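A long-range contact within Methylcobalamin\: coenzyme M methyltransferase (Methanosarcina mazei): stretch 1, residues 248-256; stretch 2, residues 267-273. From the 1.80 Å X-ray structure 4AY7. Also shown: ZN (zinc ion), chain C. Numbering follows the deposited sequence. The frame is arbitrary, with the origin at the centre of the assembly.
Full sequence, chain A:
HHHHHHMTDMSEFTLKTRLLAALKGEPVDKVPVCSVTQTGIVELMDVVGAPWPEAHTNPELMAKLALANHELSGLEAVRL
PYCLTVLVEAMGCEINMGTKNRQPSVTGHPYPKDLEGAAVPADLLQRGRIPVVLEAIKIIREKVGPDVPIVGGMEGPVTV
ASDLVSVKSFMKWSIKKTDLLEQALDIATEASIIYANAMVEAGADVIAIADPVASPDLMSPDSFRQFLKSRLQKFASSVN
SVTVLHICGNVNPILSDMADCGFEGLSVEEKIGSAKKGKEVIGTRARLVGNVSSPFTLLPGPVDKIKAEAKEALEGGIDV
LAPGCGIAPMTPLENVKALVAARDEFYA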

ATOM      1  N   CYS A 248      -3.263   6.923   5.248  1.00 24.81           N
ATOM      2  CA  CYS A 248      -2.705   6.976   6.592  1.00 28.49           C
ATOM      3  C   CYS A 248      -3.491   8.051   7.329  1.00 27.79           C
ATOM      4  O   CYS A 248      -4.017   8.976   6.716  1.00 29.71           O
ATOM      5  N   GLY A 249      -3.433   8.012   8.638  1.00 28.30           N
ATOM      6  CA  GLY A 249      -3.877   9.163   9.414  1.00 29.92           C
ATOM      7  C   GLY A 249      -5.300   9.001   9.945  1.00 29.24           C
ATOM      8  O   GLY A 249      -5.880   7.926   9.860  1.00 27.08           O
ATOM      9  N   ASN A 250      -5.821  10.101  10.500  1.00 31.24           N
ATOM     10  CA  ASN A 250      -7.188  10.178  11.083  1.00 32.00           C
ATOM     11  C   ASN A 250      -8.202  10.298   9.916  1.00 27.63           C
ATOM     12  O   ASN A 250      -8.675  11.380   9.620  1.00 28.71           O
ATOM     13  N   VAL A 251      -8.462   9.185   9.236  1.00 24.32           N
ATOM     14  CA  VAL A 251      -9.352   9.141   8.092  1.00 22.53           C
ATOM     15  C   VAL A 251     -10.836   9.013   8.460  1.00 22.82           C
ATOM     16  O   VAL A 251     -11.611   8.917   7.555  1.00 23.00           O
ATOM     17  N   ASN A 252     -11.265   9.008   9.739  1.00 23.43           N
ATOM     18  CA  ASN A 252     -12.709   8.868   9.986  1.00 24.22           C
ATOM     19  C   ASN A 252     -13.614   9.852   9.215  1.00 24.21           C
ATOM     20  O   ASN A 252     -14.721   9.468   8.792  1.00 23.36           O
ATOM     21  N   PRO A 253     -13.144  11.104   8.996  1.00 23.46           N
ATOM     22  CA  PRO A 253     -14.060  12.074   8.325  1.00 23.90           C
ATOM     23  C   PRO A 253     -14.283  11.800   6.840  1.00 23.11           C
ATOM     24  O   PRO A 253     -15.225  12.328   6.266  1.00 25.36           O
ATOM     25  N   ILE A 254     -13.556  10.832   6.301  1.00 21.85           N
ATOM     26  CA  ILE A 254     -13.705  10.387   4.948  1.00 21.21           C
ATOM     27  C   ILE A 254     -13.811   8.905   4.770  1.00 20.65           C
ATOM     28  O   ILE A 254     -13.923   8.449   3.640  1.00 19.42           O
ATOM     29  N   LEU A 255     -13.788   8.147   5.871  1.00 21.68           N
ATOM     30  CA  LEU A 255     -13.897   6.696   5.813  1.00 21.21           C
ATOM     31  C   LEU A 255     -15.082   6.230   4.989  1.00 21.91           C
ATOM     32  O   LEU A 255     -14.930   5.342   4.174  1.00 20.98           O
ATOM     33  N   SER A 256     -16.261   6.805   5.215  1.00 23.70           N
ATOM     34  CA  SER A 256     -17.465   6.412   4.452  1.00 24.32           C
ATOM     35  C   SER A 256     -17.330   6.746   2.942  1.00 24.83           C
ATOM     36  O   SER A 256     -17.672   5.943   2.105  1.00 25.48           O
ATOM     37  N   SER A 267      -7.458  -0.284   3.864  1.00 18.69           N
ATOM     38  CA  SER A 267      -6.368  -0.536   4.861  1.00 19.24           C
ATOM     39  C   SER A 267      -6.302   0.699   5.684  1.00 20.14           C
ATOM     40  O   SER A 267      -6.035   1.803   5.158  1.00 21.91           O
ATOM     41  N   VAL A 268      -6.425   0.517   6.997  1.00 21.22           N
ATOM     42  CA  VAL A 268      -6.534   1.607   7.930  1.00 23.53           C
ATOM     43  C   VAL A 268      -5.610   1.400   9.165  1.00 23.96           C
ATOM     44  O   VAL A 268      -5.247   0.287   9.499  1.00 22.82           O
ATOM     45  N   GLU A 269      -5.260   2.514   9.761  1.00 25.78           N
ATOM     46  CA  GLU A 269      -4.416   2.530  10.932  1.00 30.80           C
ATOM     47  C   GLU A 269      -5.266   2.355  12.159  1.00 28.84           C
ATOM     48  O   GLU A 269      -6.444   2.659  12.191  1.00 26.20           O
ATOM     49  N   GLU A 270      -4.591   1.946  13.207  1.00 31.33           N
ATOM     50  CA  GLU A 270      -5.148   1.770  14.534  1.00 33.96           C
ATOM     51  C   GLU A 270      -5.770   3.067  15.085  1.00 33.29           C
ATOM     52  O   GLU A 270      -6.702   3.040  15.860  1.00 32.30           O
ATOM     53  N   LYS A 271      -5.171   4.201  14.699  1.00 34.95           N
ATOM     54  CA  LYS A 271      -5.549   5.560  15.122  1.00 36.79           C
ATOM     55  C   LYS A 271      -7.019   5.822  15.052  1.00 35.24           C
ATOM     56  O   LYS A 271      -7.581   6.483  15.927  1.00 39.99           O
ATOM     57  N   ILE A 272      -7.680   5.320  14.021  1.00 31.50           N
ATOM     58  CA  ILE A 272      -9.076   5.680  13.828  1.00 30.83           C
ATOM     59  C   ILE A 272     -10.113   4.962  14.767  1.00 28.90           C
ATOM     60  O   ILE A 272     -11.284   5.256  14.743  1.00 29.06           O
ATOM     61  N   GLY A 273      -9.662   4.031  15.590  1.00 26.89           N
ATOM     62  CA  GLY A 273     -10.551   3.359  16.484  1.00 25.64           C
ATOM     63  C   GLY A 273     -10.518   1.903  16.177  1.00 24.11           C
ATOM     64  O   GLY A 273      -9.600   1.427  15.517  1.00 23.50           O
TER

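Ile 272 is the main bump of this contact: it has the largest covered area in either stretch, and its CA-to-CB bond points toward stretch 1. With chi1 p (76°) and chi2 t, its CG2 and CD1 both rest on Val 251. CG2 lies 3.4 Å from Gly 249 O and 3.7 Å from Val 251 N, against the turning backbone; CD1 lies 3.7 Å from Val 251 CG2 and 4.3 Å from Leu 255 CD2. Leu 255 (t, p) also points toward stretch 2, and its CD1 meets Val 268 CG1 at 4.2 Å, extending the apolar patch.

Asn 252 adds a polar contact. Its CB points sideways, but with chi1 m and chi2 -30° the end of the side chain comes nearer, and ND2 donates to Ile 272 O at 3.0 Å and 179°.

At the other end, Glu 269 (m, t) points toward Gly 249, whose N donates to OE1 at 2.8 Å and 151°. Lys 271 NZ also donates to Glu 269 OE1 and forms a salt bridge with OE2, both at 2.7 Å, so the carboxylate is held from two directions. The O of water 1 lies 2.8 Å from Gly 249 O, donating, and 3.1 Å from Glu 269 N, accepting. Cys 248 (m) points sideways; its SG binds ZN at 2.4 Å.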

ATOM      1  CB  CYS A 248      -1.242   7.514   6.584  1.00 31.81           C
ATOM      2  SG  CYS A 248      -0.157   6.864   5.312  1.00 39.45           S
ATOM      3  CB  ASN A 250      -7.245  11.431  11.993  1.00 36.77           C
ATOM      4  CG  ASN A 250      -5.996  11.567  12.882  1.00 41.29           C
ATOM      5  OD1 ASN A 250      -5.881  10.876  13.886  1.00 44.99           O
ATOM      6  ND2 ASN A 250      -5.039  12.417  12.487  1.00 41.23           N
ATOM      7  CB  VAL A 251      -9.015   7.987   7.103  1.00 21.68           C
ATOM      8  CG1 VAL A 251      -7.674   8.195   6.463  1.00 22.50           C
ATOM      9  CG2 VAL A 251      -9.037   6.605   7.761  1.00 21.94           C
ATOM     10  CB  ASN A 252     -13.059   8.915  11.456  1.00 26.85           C
ATOM     11  CG  ASN A 252     -12.738   7.606  12.157  1.00 27.69           C
ATOM     12  OD1 ASN A 252     -12.790   6.556  11.551  1.00 28.98           O
ATOM     13  ND2 ASN A 252     -12.268   7.694  13.366  1.00 29.31           N
ATOM     14  CB  PRO A 253     -13.403  13.417   8.559  1.00 24.85           C
ATOM     15  CG  PRO A 253     -12.430  13.199   9.707  1.00 25.09           C
ATOM     16  CD  PRO A 253     -12.017  11.766   9.687  1.00 24.12           C
ATOM     17  CB  ILE A 254     -12.472  10.845   4.045  1.00 20.28           C
ATOM     18  CG1 ILE A 254     -11.112  10.227   4.480  1.00 19.43           C
ATOM     19  CG2 ILE A 254     -12.428  12.378   3.920  1.00 21.37           C
ATOM     20  CD1 ILE A 254      -9.997  10.399   3.438  1.00 19.17           C
ATOM     21  CB  LEU A 255     -13.942   6.108   7.229  1.00 21.50           C
ATOM     22  CG  LEU A 255     -13.758   4.607   7.311  1.00 21.26           C
ATOM     23  CD1 LEU A 255     -12.471   4.179   6.572  1.00 20.31           C
ATOM     24  CD2 LEU A 255     -13.724   4.182   8.794  1.00 21.10           C
ATOM     25  CB  SER A 256     -18.745   7.048   5.061  1.00 26.48           C
ATOM     26  OG  SER A 256     -19.888   6.552   4.418  1.00 26.96           O
ATOM     27  CB  SER A 267      -5.065  -0.814   4.179  1.00 19.74           C
ATOM     28  OG  SER A 267      -3.956  -0.723   5.053  1.00 20.50           O
ATOM     29  CB  VAL A 268      -7.933   1.714   8.550  1.00 24.20           C
ATOM     30  CG1 VAL A 268      -8.927   2.076   7.464  1.00 24.86           C
ATOM     31  CG2 VAL A 268      -8.313   0.387   9.253  1.00 24.23           C
ATOM     32  CB  GLU A 269      -3.722   3.888  11.043  1.00 33.77           C
ATOM     33  CG  GLU A 269      -2.550   4.079  10.120  1.00 39.77           C
ATOM     34  CD  GLU A 269      -1.608   5.176  10.633  1.00 45.38           C
ATOM     35  OE1 GLU A 269      -1.881   6.356  10.315  1.00 40.85           O
ATOM     36  OE2 GLU A 269      -0.604   4.834  11.347  1.00 54.75           O
ATOM     37  CB  GLU A 270      -3.924   1.361  15.410  1.00 36.18           C
ATOM     38  CG  GLU A 270      -4.209   0.960  16.833  1.00 40.64           C
ATOM     39  CD  GLU A 270      -4.461   2.171  17.703  1.00 44.03           C
ATOM     40  OE1 GLU A 270      -3.688   3.152  17.514  1.00 43.77           O
ATOM     41  OE2 GLU A 270      -5.458   2.149  18.502  1.00 45.82           O
ATOM     42  CB  LYS A 271      -4.902   6.602  14.174  1.00 41.54           C
ATOM     43  CG  LYS A 271      -3.603   7.231  14.600  1.00 45.74           C
ATOM     44  CD  LYS A 271      -3.106   8.188  13.504  1.00 47.23           C
ATOM     45  CE  LYS A 271      -1.573   8.248  13.514  1.00 49.51           C
ATOM     46  NZ  LYS A 271      -1.054   7.024  12.830  1.00 49.98           N
ATOM     47  CB  ILE A 272      -9.418   5.585  12.336  1.00 31.43           C
ATOM     48  CG1 ILE A 272      -9.588   4.126  11.879  1.00 31.80           C
ATOM     49  CG2 ILE A 272      -8.298   6.271  11.508  1.00 30.83           C
ATOM     50  CD1 ILE A 272      -9.727   4.025  10.360  1.00 33.22           C
TER
HETATM   51 ZN    ZN C 500      -0.354   4.843   6.606  1.00 46.90          ZN
HETATM   52  O   HOH W   1      -5.617   5.397   8.598  1.00 24.60           O